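Uncharacterized protein (Acinetobacter baumannii, PDB 5D66) is of unknown function but folds as an ankyrin repeat domain, a scaffold that in relatives commonly serves protein-protein recognition. Local coordinates at residues A[38-46]-A[66-76]; A[121-129]-A[157-165]. All coordinates share one frame; numbering follows the deposited sequence.

Contact 1. Residues A[38-46]-A[66-76]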
ATOM      1  N   THR A  38     -15.084  -8.001   4.333  1.00  4.65           N
ATOM      2  CA  THR A  38     -15.512  -8.536   3.073  1.00  4.59           C
ATOM      3  C   THR A  38     -14.690  -9.797   2.708  1.00  4.90           C
ATOM      4  O   THR A  38     -13.555  -9.978   3.153  1.00  4.91           O
ATOM      5  CB  THR A  38     -15.436  -7.534   1.925  1.00  4.59           C
ATOM      6  OG1 THR A  38     -14.064  -7.305   1.639  1.00  5.13           O
ATOM      7  CG2 THR A  38     -16.150  -6.244   2.207  1.00  4.82           C
ATOM      8  N   ALA A  39     -15.227 -10.592   1.790  1.00  5.01           N
ATOM      9  CA  ALA A  39     -14.547 -11.765   1.337  1.00  5.05           C
ATOM     10  C   ALA A  39     -13.266 -11.379   0.580  1.00  5.23           C
ATOM     11  O   ALA A  39     -12.231 -12.054   0.682  1.00  5.57           O
ATOM     12  CB  ALA A  39     -15.427 -12.652   0.520  1.00  6.08           C
ATOM     13  N   LEU A  40     -13.319 -10.284  -0.198  1.00  4.73           N
ATOM     14  CA  LEU A  40     -12.101  -9.837  -0.864  1.00  4.80           C
ATOM     15  C   LEU A  40     -11.031  -9.411   0.154  1.00  4.51           C
ATOM     16  O   LEU A  40      -9.854  -9.674  -0.059  1.00  4.56           O
ATOM     17  CB  LEU A  40     -12.411  -8.685  -1.827  1.00  5.08           C
ATOM     18  CG  LEU A  40     -11.176  -8.054  -2.497  1.00  5.05           C
ATOM     19  CD1 LEU A  40     -10.393  -9.070  -3.324  1.00  5.56           C
ATOM     20  CD2 LEU A  40     -11.572  -6.855  -3.355  1.00  5.28           C
HETATM   21  N   MSE A  41     -11.415  -8.779   1.261  1.00  4.53           N
HETATM   22  CA  MSE A  41     -10.438  -8.447   2.298  1.00  4.93           C
HETATM   23  C   MSE A  41      -9.806  -9.722   2.857  1.00  4.86           C
HETATM   24  O   MSE A  41      -8.568  -9.789   3.014  1.00  5.45           O
HETATM   25  CB  MSE A  41     -11.065  -7.615   3.369  1.00  4.81           C
HETATM   26  CG  MSE A  41     -10.020  -7.020   4.309  1.00  5.69           C
HETATM   27 SE   MSE A  41      -8.814  -5.709   3.492  0.75  4.51          SE
HETATM   28  CE  MSE A  41      -7.145  -6.656   3.571  1.00  8.19           C
ATOM     29  N   VAL A  42     -10.613 -10.762   3.114  1.00  5.14           N
ATOM     30  CA  VAL A  42     -10.104 -12.049   3.584  1.00  5.30           C
ATOM     31  C   VAL A  42      -9.113 -12.635   2.596  1.00  5.48           C
ATOM     32  O   VAL A  42      -8.005 -13.074   2.961  1.00  5.84           O
ATOM     33  CB  VAL A  42     -11.259 -12.999   3.873  1.00  5.77           C
ATOM     34  CG1 VAL A  42     -10.764 -14.399   4.172  1.00  6.69           C
ATOM     35  CG2 VAL A  42     -12.107 -12.468   5.035  1.00  6.45           C
ATOM     36  N   ALA A  43      -9.452 -12.638   1.307  1.00  5.45           N
ATOM     37  CA  ALA A  43      -8.548 -13.168   0.273  1.00  5.89           C
ATOM     38  C   ALA A  43      -7.260 -12.374   0.229  1.00  5.56           C
ATOM     39  O   ALA A  43      -6.167 -12.926   0.070  1.00  6.39           O
ATOM     40  CB  ALA A  43      -9.212 -13.148  -1.082  1.00  5.91           C
ATOM     41  N   THR A  44      -7.355 -11.051   0.355  1.00  4.99           N
ATOM     42  CA  THR A  44      -6.190 -10.189   0.236  1.00  5.47           C
ATOM     43  C   THR A  44      -5.234 -10.394   1.388  1.00  5.25           C
ATOM     44  O   THR A  44      -4.010 -10.455   1.207  1.00  5.66           O
ATOM     45  CB  THR A  44      -6.603  -8.734   0.079  1.00  5.62           C
ATOM     46  OG1 THR A  44      -7.386  -8.588  -1.127  1.00  5.77           O
ATOM     47  CG2 THR A  44      -5.393  -7.812  -0.063  1.00  5.95           C
ATOM     48  N   ARG A  45      -5.744 -10.509   2.612  1.00  5.44           N
ATOM     49  CA  ARG A  45      -4.890 -10.747   3.764  1.00  5.97           C
ATOM     50  C   ARG A  45      -4.055 -12.029   3.591  1.00  6.31           C
ATOM     51  O   ARG A  45      -2.895 -12.071   4.050  1.00  7.33           O
ATOM     52  CB  ARG A  45      -5.676 -10.876   5.058  1.00  6.62           C
ATOM     53  CG  ARG A  45      -6.392  -9.609   5.493  1.00  6.69           C
ATOM     54  CD  ARG A  45      -7.139  -9.862   6.756  1.00 10.25           C
ATOM     55  NE  ARG A  45      -8.085  -8.810   7.128  1.00  8.66           N
ATOM     56  CZ  ARG A  45      -9.378  -9.001   7.401  1.00  7.05           C
ATOM     57  NH1 ARG A  45      -9.926 -10.190   7.371  1.00  8.70           N
ATOM     58  NH2 ARG A  45     -10.084  -7.967   7.799  1.00  6.73           N
ATOM     59  N   ALA A  46      -4.600 -13.010   2.910  1.00  6.27           N
ATOM     60  CA  ALA A  46      -3.953 -14.274   2.671  1.00  7.03           C
ATOM     61  C   ALA A  46      -3.055 -14.303   1.423  1.00  6.97           C
ATOM     62  O   ALA A  46      -2.399 -15.311   1.159  1.00  9.08           O
ATOM     63  CB  ALA A  46      -5.003 -15.381   2.590  1.00  8.04           C
ATOM     64  N   ASP A  66     -12.129  -2.554   6.592  1.00  4.40           N
ATOM     65  CA  ASP A  66     -12.315  -3.385   7.776  1.00  5.15           C
ATOM     66  C   ASP A  66     -12.177  -2.565   9.038  1.00  5.30           C
ATOM     67  O   ASP A  66     -11.928  -1.345   9.001  1.00  5.55           O
ATOM     68  CB  ASP A  66     -11.403  -4.602   7.707  1.00  5.67           C
ATOM     69  CG  ASP A  66      -9.950  -4.346   8.088  1.00  6.40           C
ATOM     70  OD1 ASP A  66      -9.584  -3.177   8.304  1.00  5.90           O
ATOM     71  OD2 ASP A  66      -9.224  -5.369   8.200  1.00  9.10           O
ATOM     72  N   ASN A  67     -12.220  -3.224  10.165  1.00  5.45           N
ATOM     73  CA  ASN A  67     -12.285  -2.532  11.475  1.00  6.11           C
ATOM     74  C   ASN A  67     -10.916  -2.029  11.936  1.00  5.65           C
ATOM     75  O   ASN A  67     -10.889  -1.429  13.019  1.00  6.78           O
ATOM     76  CB  ASN A  67     -12.958  -3.437  12.505  1.00  7.57           C
ATOM     77  CG  ASN A  67     -12.202  -4.688  12.810  1.00  7.60           C
ATOM     78  OD1 ASN A  67     -10.994  -4.747  12.626  1.00  8.72           O
ATOM     79  ND2 ASN A  67     -12.869  -5.658  13.417  1.00 11.30           N
ATOM     80  N   ILE A  68      -9.870  -2.125  11.142  1.00  5.42           N
ATOM     81  CA  ILE A  68      -8.602  -1.377  11.339  1.00  5.66           C
ATOM     82  C   ILE A  68      -8.297  -0.463  10.163  1.00  5.72           C
ATOM     83  O   ILE A  68      -7.164  -0.013  10.059  1.00  6.50           O
ATOM     84  CB  ILE A  68      -7.423  -2.280  11.717  1.00  6.82           C
ATOM     85  CG1 ILE A  68      -7.019  -3.242  10.600  1.00  7.00           C
ATOM     86  CG2 ILE A  68      -7.748  -3.009  13.035  1.00  7.94           C
ATOM     87  CD1 ILE A  68      -5.751  -3.993  10.841  1.00  7.16           C
ATOM     88  N   GLN A  69      -9.290  -0.116   9.365  1.00  5.40           N
ATOM     89  CA  GLN A  69      -9.155   0.800   8.210  1.00  5.53           C
ATOM     90  C   GLN A  69      -8.265   0.270   7.090  1.00  5.76           C
ATOM     91  O   GLN A  69      -7.825   1.049   6.261  1.00  7.44           O
ATOM     92  CB  GLN A  69      -8.724   2.218   8.642  1.00  6.99           C
ATOM     93  CG  GLN A  69      -9.718   2.895   9.602  1.00  7.20           C
ATOM     94  CD  GLN A  69      -9.647   4.440   9.373  1.00  7.91           C
ATOM     95  OE1 GLN A  69      -9.804   4.954   8.255  1.00 11.05           O
ATOM     96  NE2 GLN A  69      -9.542   5.176  10.452  1.00 10.46           N
ATOM     97  N   ASP A  70      -8.110  -1.039   6.991  1.00  5.31           N
ATOM     98  CA  ASP A  70      -7.501  -1.642   5.823  1.00  5.33           C
ATOM     99  C   ASP A  70      -8.552  -1.846   4.764  1.00  5.47           C
ATOM    100  O   ASP A  70      -9.674  -2.261   5.022  1.00  6.42           O
ATOM    101  CB  ASP A  70      -6.853  -2.980   6.146  1.00  6.06           C
ATOM    102  CG  ASP A  70      -5.534  -2.832   6.828  1.00  7.20           C
ATOM    103  OD1 ASP A  70      -4.841  -1.789   6.694  1.00  7.64           O
ATOM    104  OD2 ASP A  70      -5.101  -3.878   7.384  1.00  8.05           O
ATOM    105  N   SER A  71      -8.162  -1.632   3.517  1.00  4.94           N
ATOM    106  CA  SER A  71      -8.891  -2.055   2.321  1.00  4.57           C
ATOM    107  C   SER A  71      -8.042  -3.020   1.549  1.00  4.33           C
ATOM    108  O   SER A  71      -6.799  -3.066   1.721  1.00  4.91           O
ATOM    109  CB  SER A  71      -9.280  -0.892   1.419  1.00  4.95           C
ATOM    110  OG  SER A  71      -8.094  -0.316   0.883  1.00  5.02           O
ATOM    111  N   PRO A  72      -8.620  -3.730   0.582  1.00  4.54           N
ATOM    112  CA  PRO A  72      -7.796  -4.609  -0.263  1.00  5.01           C
ATOM    113  C   PRO A  72      -6.621  -3.865  -0.935  1.00  4.58           C
ATOM    114  O   PRO A  72      -5.501  -4.333  -0.908  1.00  4.64           O
ATOM    115  CB  PRO A  72      -8.800  -5.241  -1.235  1.00  4.50           C
ATOM    116  CG  PRO A  72     -10.065  -5.283  -0.380  1.00  5.04           C
ATOM    117  CD  PRO A  72     -10.046  -4.037   0.439  1.00  4.60           C
ATOM    118  N   TYR A  73      -6.916  -2.710  -1.536  1.00  4.38           N
ATOM    119  CA  TYR A  73      -5.874  -1.888  -2.155  1.00  4.85           C
ATOM    120  C   TYR A  73      -4.808  -1.483  -1.116  1.00  4.40           C
ATOM    121  O   TYR A  73      -3.605  -1.627  -1.348  1.00  4.96           O
ATOM    122  CB  TYR A  73      -6.542  -0.675  -2.812  1.00  4.79           C
ATOM    123  CG  TYR A  73      -5.628   0.530  -2.939  1.00  4.61           C
ATOM    124  CD1 TYR A  73      -4.570   0.532  -3.824  1.00  5.26           C
ATOM    125  CD2 TYR A  73      -5.808   1.640  -2.134  1.00  4.65           C
ATOM    126  CE1 TYR A  73      -3.737   1.658  -3.915  1.00  5.23           C
ATOM    127  CE2 TYR A  73      -4.998   2.756  -2.221  1.00  5.50           C
ATOM    128  CZ  TYR A  73      -3.929   2.734  -3.073  1.00  5.18           C
ATOM    129  OH  TYR A  73      -3.077   3.822  -3.163  1.00  6.38           O
ATOM    130  N   LEU A  74      -5.229  -0.873  -0.000  1.00  4.46           N
ATOM    131  CA  LEU A  74      -4.268  -0.361   0.964  1.00  4.97           C
ATOM    132  C   LEU A  74      -3.375  -1.452   1.524  1.00  4.84           C
ATOM    133  O   LEU A  74      -2.168  -1.263   1.703  1.00  5.65           O
ATOM    134  CB  LEU A  74      -4.949   0.403   2.083  1.00  4.77           C
ATOM    135  CG  LEU A  74      -5.542   1.714   1.721  1.00  5.31           C
ATOM    136  CD1 LEU A  74      -6.562   2.169   2.786  1.00  5.62           C
ATOM    137  CD2 LEU A  74      -4.461   2.773   1.626  1.00  5.79           C
ATOM    138  N   TYR A  75      -3.963  -2.596   1.848  1.00  5.23           N
ATOM    139  CA  TYR A  75      -3.262  -3.689   2.453  1.00  5.25           C
ATOM    140  C   TYR A  75      -2.302  -4.339   1.423  1.00  5.33           C
ATOM    141  O   TYR A  75      -1.155  -4.668   1.740  1.00  5.37           O
ATOM    142  CB  TYR A  75      -4.218  -4.765   2.924  1.00  6.08           C
ATOM    143  CG  TYR A  75      -3.620  -5.839   3.776  1.00  6.25           C
ATOM    144  CD1 TYR A  75      -3.601  -5.705   5.135  1.00  7.02           C
ATOM    145  CD2 TYR A  75      -3.100  -6.987   3.240  1.00  6.66           C
ATOM    146  CE1 TYR A  75      -3.024  -6.666   5.957  1.00 10.18           C
ATOM    147  CE2 TYR A  75      -2.543  -7.943   4.028  1.00  6.53           C
ATOM    148  CZ  TYR A  75      -2.513  -7.800   5.403  1.00  8.05           C
ATOM    149  OH  TYR A  75      -1.984  -8.791   6.222  1.00 11.53           O
ATOM    150  N   ALA A  76      -2.756  -4.534   0.184  1.00  5.01           N
ATOM    151  CA  ALA A  76      -1.890  -5.127  -0.838  1.00  5.25           C
ATOM    152  C   ALA A  76      -0.672  -4.226  -1.051  1.00  5.40           C
ATOM    153  O   ALA A  76       0.457  -4.727  -1.219  1.00  5.70           O
ATOM    154  CB  ALA A  76      -2.613  -5.371  -2.143  1.00  5.17           C
TER
HETATM  155  O   HOH W   1      -6.695  -6.098   7.756  1.00  9.35           O
HETATM  156  O   HOH W   2      -0.478 -10.563   5.252  1.00 20.91           O
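The selenium of M41 packs against the backbone at the start of helix 72-79, with SE 3.4 Å from S71 C, while its methyl CE goes on to the root of the Y75 side chain, 3.5 Å from Y75 CB. CG of M41 stands anti to the backbone N (chi1 -168°) and the chain then bends at chi2 and chi3, which folds the selenomethionine end across Y75 at about a right angle. Beside it P72 is covered from helix 39-45: L40 CG lies 3.7 Å from P72 CG, and T44 crosses the proline, its OG1 near P72 CB and its CG2 near P72 O. R45 lays CG over one face of the Y75 ring, offset toward the rim.

The polar part centres on R45 and D66. R45 NH2 makes a salt bridge to D66 OD2 (2.8 Å, N-H...O 167°), in the guanidinium plane and on the anti lone pair of the oxygen. CG of M41 lies over one face of the guanidinium, offset toward its rim, and S37 OG is a second partner of NH2. A water accepts from R45 NE and donates to D66 OD2 and D70 OD2; another joins R45 O to Y75 OH. D66 OD1 takes the backbone N of I68, an Asx turn, and that of D70, from opposite faces of the carboxylate plane.

Helix segments 39-45 and 72-76 run nearly parallel, 9° apart, as in an ankyrin stack, with helix 49-57 between them in sequence. With OD1 gripped by two N-H and OD2 by R45, D66 probably ties the D66-Q69 turn to the neighbouring helix.

Contact 2. Residues A[121-129]-A[157-165]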
ATOM      1  N   LEU A 121       3.119   2.213  -7.525  1.00  4.58           N
ATOM      2  CA  LEU A 121       2.280   3.236  -6.928  1.00  4.77           C
ATOM      3  C   LEU A 121       2.612   4.634  -7.394  1.00  4.37           C
ATOM      4  O   LEU A 121       1.726   5.445  -7.587  1.00  5.30           O
ATOM      5  CB  LEU A 121       2.277   3.094  -5.413  1.00  4.76           C
ATOM      6  CG  LEU A 121       1.571   1.815  -4.892  1.00  5.31           C
ATOM      7  CD1 LEU A 121       1.886   1.671  -3.402  1.00  5.98           C
ATOM      8  CD2 LEU A 121       0.111   1.838  -5.071  1.00  6.15           C
ATOM      9  N   ILE A 122       3.920   4.934  -7.549  1.00  4.67           N
ATOM     10  CA  ILE A 122       4.314   6.188  -8.147  1.00  5.30           C
ATOM     11  C   ILE A 122       3.698   6.334  -9.544  1.00  5.30           C
ATOM     12  O   ILE A 122       3.118   7.374  -9.880  1.00  5.61           O
ATOM     13  CB  ILE A 122       5.842   6.335  -8.199  1.00  5.96           C
ATOM     14  CG1 ILE A 122       6.411   6.558  -6.788  1.00  6.22           C
ATOM     15  CG2 ILE A 122       6.233   7.469  -9.110  1.00  7.05           C
ATOM     16  CD1 ILE A 122       7.928   6.432  -6.750  1.00  6.75           C
ATOM     17  N   ALA A 123       3.853   5.296 -10.351  1.00  5.43           N
ATOM     18  CA  ALA A 123       3.353   5.313 -11.728  1.00  6.13           C
ATOM     19  C   ALA A 123       1.840   5.502 -11.779  1.00  5.83           C
ATOM     20  O   ALA A 123       1.335   6.149 -12.710  1.00  7.14           O
ATOM     21  CB  ALA A 123       3.730   4.046 -12.477  1.00  7.01           C
ATOM     22  N   ALA A 124       1.121   4.922 -10.807  1.00  5.67           N
ATOM     23  CA  ALA A 124      -0.312   5.053 -10.759  1.00  5.91           C
ATOM     24  C   ALA A 124      -0.827   6.447 -10.402  1.00  4.93           C
ATOM     25  O   ALA A 124      -1.958   6.780 -10.701  1.00  6.12           O
ATOM     26  CB  ALA A 124      -0.908   4.048  -9.760  1.00  6.53           C
ATOM     27  N   GLY A 125       0.026   7.223  -9.715  1.00  5.08           N
ATOM     28  CA  GLY A 125      -0.335   8.566  -9.288  1.00  5.37           C
ATOM     29  C   GLY A 125      -0.562   8.764  -7.836  1.00  5.22           C
ATOM     30  O   GLY A 125      -1.118   9.808  -7.466  1.00  5.47           O
ATOM     31  N   VAL A 126      -0.201   7.842  -6.956  1.00  4.90           N
ATOM     32  CA  VAL A 126      -0.337   8.133  -5.521  1.00  5.04           C
ATOM     33  C   VAL A 126       0.506   9.376  -5.214  1.00  4.75           C
ATOM     34  O   VAL A 126       1.653   9.482  -5.646  1.00  5.75           O
ATOM     35  CB  VAL A 126       0.099   6.912  -4.687  1.00  5.09           C
ATOM     36  CG1 VAL A 126      -0.030   7.249  -3.201  1.00  5.26           C
ATOM     37  CG2 VAL A 126      -0.784   5.685  -4.974  1.00  6.08           C
ATOM     38  N   ASN A 127      -0.019  10.261  -4.376  1.00  4.73           N
ATOM     39  CA  ASN A 127       0.633  11.543  -4.099  1.00  5.05           C
ATOM     40  C   ASN A 127       1.907  11.306  -3.286  1.00  4.48           C
ATOM     41  O   ASN A 127       1.827  11.009  -2.063  1.00  5.20           O
ATOM     42  CB  ASN A 127      -0.347  12.406  -3.352  1.00  5.08           C
ATOM     43  CG  ASN A 127       0.232  13.743  -2.882  1.00  5.44           C
ATOM     44  OD1 ASN A 127       1.374  14.086  -3.171  1.00  5.80           O
ATOM     45  ND2 ASN A 127      -0.550  14.461  -2.125  1.00  7.10           N
ATOM     46  N   VAL A 128       3.061  11.508  -3.887  1.00  4.90           N
ATOM     47  CA  VAL A 128       4.319  11.289  -3.206  1.00  4.79           C
ATOM     48  C   VAL A 128       4.509  12.225  -2.018  1.00  4.91           C
ATOM     49  O   VAL A 128       5.320  11.942  -1.120  1.00  5.51           O
ATOM     50  CB  VAL A 128       5.516  11.380  -4.165  1.00  5.53           C
ATOM     51  CG1 VAL A 128       5.494  10.246  -5.163  1.00  5.92           C
ATOM     52  CG2 VAL A 128       5.620  12.717  -4.826  1.00  6.02           C
ATOM     53  N   ASN A 129       3.840  13.375  -2.003  1.00  4.61           N
ATOM     54  CA  ASN A 129       3.992  14.358  -0.943  1.00  5.14           C
ATOM     55  C   ASN A 129       2.986  14.222   0.240  1.00  5.28           C
ATOM     56  O   ASN A 129       2.958  15.052   1.120  1.00  6.53           O
ATOM     57  CB  ASN A 129       3.959  15.776  -1.506  1.00  5.29           C
ATOM     58  CG  ASN A 129       5.212  16.093  -2.287  1.00  5.56           C
ATOM     59  OD1 ASN A 129       6.311  15.629  -1.967  1.00  5.98           O
ATOM     60  ND2 ASN A 129       5.077  16.908  -3.319  1.00  5.87           N
ATOM     61  N   ALA A 157      15.624   7.233  -4.556  1.00  4.66           N
ATOM     62  CA  ALA A 157      15.842   7.711  -5.900  1.00  5.05           C
ATOM     63  C   ALA A 157      14.553   7.801  -6.698  1.00  4.87           C
ATOM     64  O   ALA A 157      14.337   8.747  -7.448  1.00  5.91           O
ATOM     65  CB  ALA A 157      16.899   6.909  -6.585  1.00  5.96           C
ATOM     66  N   LEU A 158      13.714   6.773  -6.580  1.00  4.91           N
ATOM     67  CA  LEU A 158      12.421   6.754  -7.305  1.00  4.92           C
ATOM     68  C   LEU A 158      11.551   7.897  -6.877  1.00  4.66           C
ATOM     69  O   LEU A 158      10.949   8.596  -7.706  1.00  5.57           O
ATOM     70  CB  LEU A 158      11.643   5.447  -7.045  1.00  5.39           C
ATOM     71  CG  LEU A 158      12.189   4.183  -7.705  1.00  6.27           C
ATOM     72  CD1 LEU A 158      11.346   2.981  -7.248  1.00  7.41           C
ATOM     73  CD2 LEU A 158      12.164   4.269  -9.171  1.00 10.35           C
ATOM     74  N   LEU A 159      11.441   8.108  -5.594  1.00  4.25           N
ATOM     75  CA  LEU A 159      10.566   9.193  -5.043  1.00  4.69           C
ATOM     76  C   LEU A 159      11.030  10.554  -5.532  1.00  4.32           C
ATOM     77  O   LEU A 159      10.264  11.398  -5.933  1.00  5.26           O
ATOM     78  CB  LEU A 159      10.510   9.164  -3.527  1.00  5.04           C
ATOM     79  CG  LEU A 159       9.722   7.937  -2.978  1.00  4.92           C
ATOM     80  CD1 LEU A 159      10.071   7.776  -1.477  1.00  5.02           C
ATOM     81  CD2 LEU A 159       8.221   8.102  -3.109  1.00  6.42           C
ATOM     82  N   LEU A 160      12.349  10.775  -5.433  1.00  5.06           N
ATOM     83  CA  LEU A 160      12.910  12.073  -5.815  1.00  5.03           C
ATOM     84  C   LEU A 160      12.761  12.304  -7.318  1.00  5.22           C
ATOM     85  O   LEU A 160      12.353  13.395  -7.754  1.00  6.33           O
ATOM     86  CB  LEU A 160      14.346  12.196  -5.373  1.00  5.65           C
ATOM     87  CG  LEU A 160      14.559  12.240  -3.861  1.00  5.56           C
ATOM     88  CD1 LEU A 160      16.075  12.169  -3.582  1.00  6.65           C
ATOM     89  CD2 LEU A 160      13.961  13.452  -3.245  1.00  5.98           C
ATOM     90  N   LYS A 161      13.034  11.307  -8.148  1.00  5.34           N
ATOM     91  CA  LYS A 161      12.927  11.505  -9.594  1.00  6.13           C
ATOM     92  C   LYS A 161      11.471  11.767  -9.968  1.00  5.87           C
ATOM     93  O   LYS A 161      11.179  12.558 -10.899  1.00  6.74           O
ATOM     94  CB  LYS A 161      13.440  10.282 -10.346  1.00  6.51           C
ATOM     95  CG  LYS A 161      13.297  10.311 -11.865  1.00  8.36           C
ATOM     96  CD  LYS A 161      14.014  11.512 -12.475  1.00  9.59           C
ATOM     97  CE  LYS A 161      14.126  11.450 -13.916  1.00 11.39           C
ATOM     98  NZ  LYS A 161      12.791  11.579 -14.567  1.00 13.98           N
ATOM     99  N   ALA A 162      10.523  11.153  -9.261  1.00  5.42           N
ATOM    100  CA  ALA A 162       9.106  11.351  -9.513  1.00  6.15           C
ATOM    101  C   ALA A 162       8.625  12.721  -9.104  1.00  5.83           C
ATOM    102  O   ALA A 162       7.527  13.063  -9.484  1.00  8.71           O
ATOM    103  CB  ALA A 162       8.304  10.267  -8.843  1.00  7.28           C
ATOM    104  N   GLY A 163       9.395  13.443  -8.295  1.00  5.27           N
ATOM    105  CA  GLY A 163       8.996  14.763  -7.896  1.00  5.63           C
ATOM    106  C   GLY A 163       8.636  14.972  -6.444  1.00  5.03           C
ATOM    107  O   GLY A 163       8.023  15.967  -6.149  1.00  6.08           O
ATOM    108  N   ALA A 164       9.007  14.042  -5.579  1.00  4.98           N
ATOM    109  CA  ALA A 164       8.757  14.234  -4.168  1.00  5.27           C
ATOM    110  C   ALA A 164       9.575  15.460  -3.716  1.00  5.37           C
ATOM    111  O   ALA A 164      10.757  15.607  -4.008  1.00  7.35           O
ATOM    112  CB  ALA A 164       9.168  13.031  -3.358  1.00  5.99           C
ATOM    113  N   ASN A 165       8.963  16.283  -2.872  1.00  5.35           N
ATOM    114  CA  ASN A 165       9.612  17.456  -2.337  1.00  6.39           C
ATOM    115  C   ASN A 165      10.650  17.008  -1.312  1.00  6.18           C
ATOM    116  O   ASN A 165      10.293  16.432  -0.295  1.00  7.18           O
ATOM    117  CB  ASN A 165       8.549  18.354  -1.713  1.00  6.99           C
ATOM    118  CG  ASN A 165       9.088  19.655  -1.191  1.00  7.99           C
ATOM    119  OD1 ASN A 165      10.275  19.778  -0.896  1.00  8.84           O
ATOM    120  ND2 ASN A 165       8.219  20.653  -1.053  1.00  9.11           N
TER
HETATM  121  O   HOH W   3       8.314  14.522   0.053  1.00  7.84           O
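I122 and V128 converge on L159: I122 CD1 and V128 CG1 each lie 4.0 Å from L159 CD2. I122 reaches further along helix 150-162, its CD1 also meeting CB of L158, which it crosses obliquely. The other branch, CG2, stands anti to the backbone N and presses on A162 CB at 3.5 Å, tighter than usual for two carbons. V128 slides past L159 in the opposite direction and sets its CG2 over the backbone of A164, 3.5 Å from A164 CA. L106 of helix 106-111 also touches both V128 and L159.

Each segment takes in the C-terminal end of a helix of the ankyrin stack and the start of the loop after it. Both helices finish in a Schellman motif, at G125 and G163, and the chains that emerge are brought side by side, V128 next to A164.

At the outer edge the amide of N129 turns to the second chain. Its OD1 accepts from N165 N at 2.9 Å, nearly straight at 175°, in the carbonyl plane and on a lone pair. The two side-chain amides are steeply inclined, 73° apart, and N165 OD1 instead accepts from N167 N. A water donates both to N129 OD1 and to N165 O.

From the N terminus, helices 6-12 and 16-23 come first; A39 and V42 of helix 39-45 rest on helix 6-12. Contact 1 then closes a loop of 19 residues holding helix 49-57, tying helix 39-45 to helix 72-79. After helices 82-90 and 106-111, contact 2 closes a longer loop of 27 residues, which contains helix 138-144 and the start of helix 150-162, and joins the ends of helices 115-124 and 150-162. The two loops neither nest nor cross: they follow in series, with centres about 24 Å apart on opposite sides of the chain's centre. Y73 bridges them, its OH 3.5 Å from V126 CG2 and its ring also touching L121.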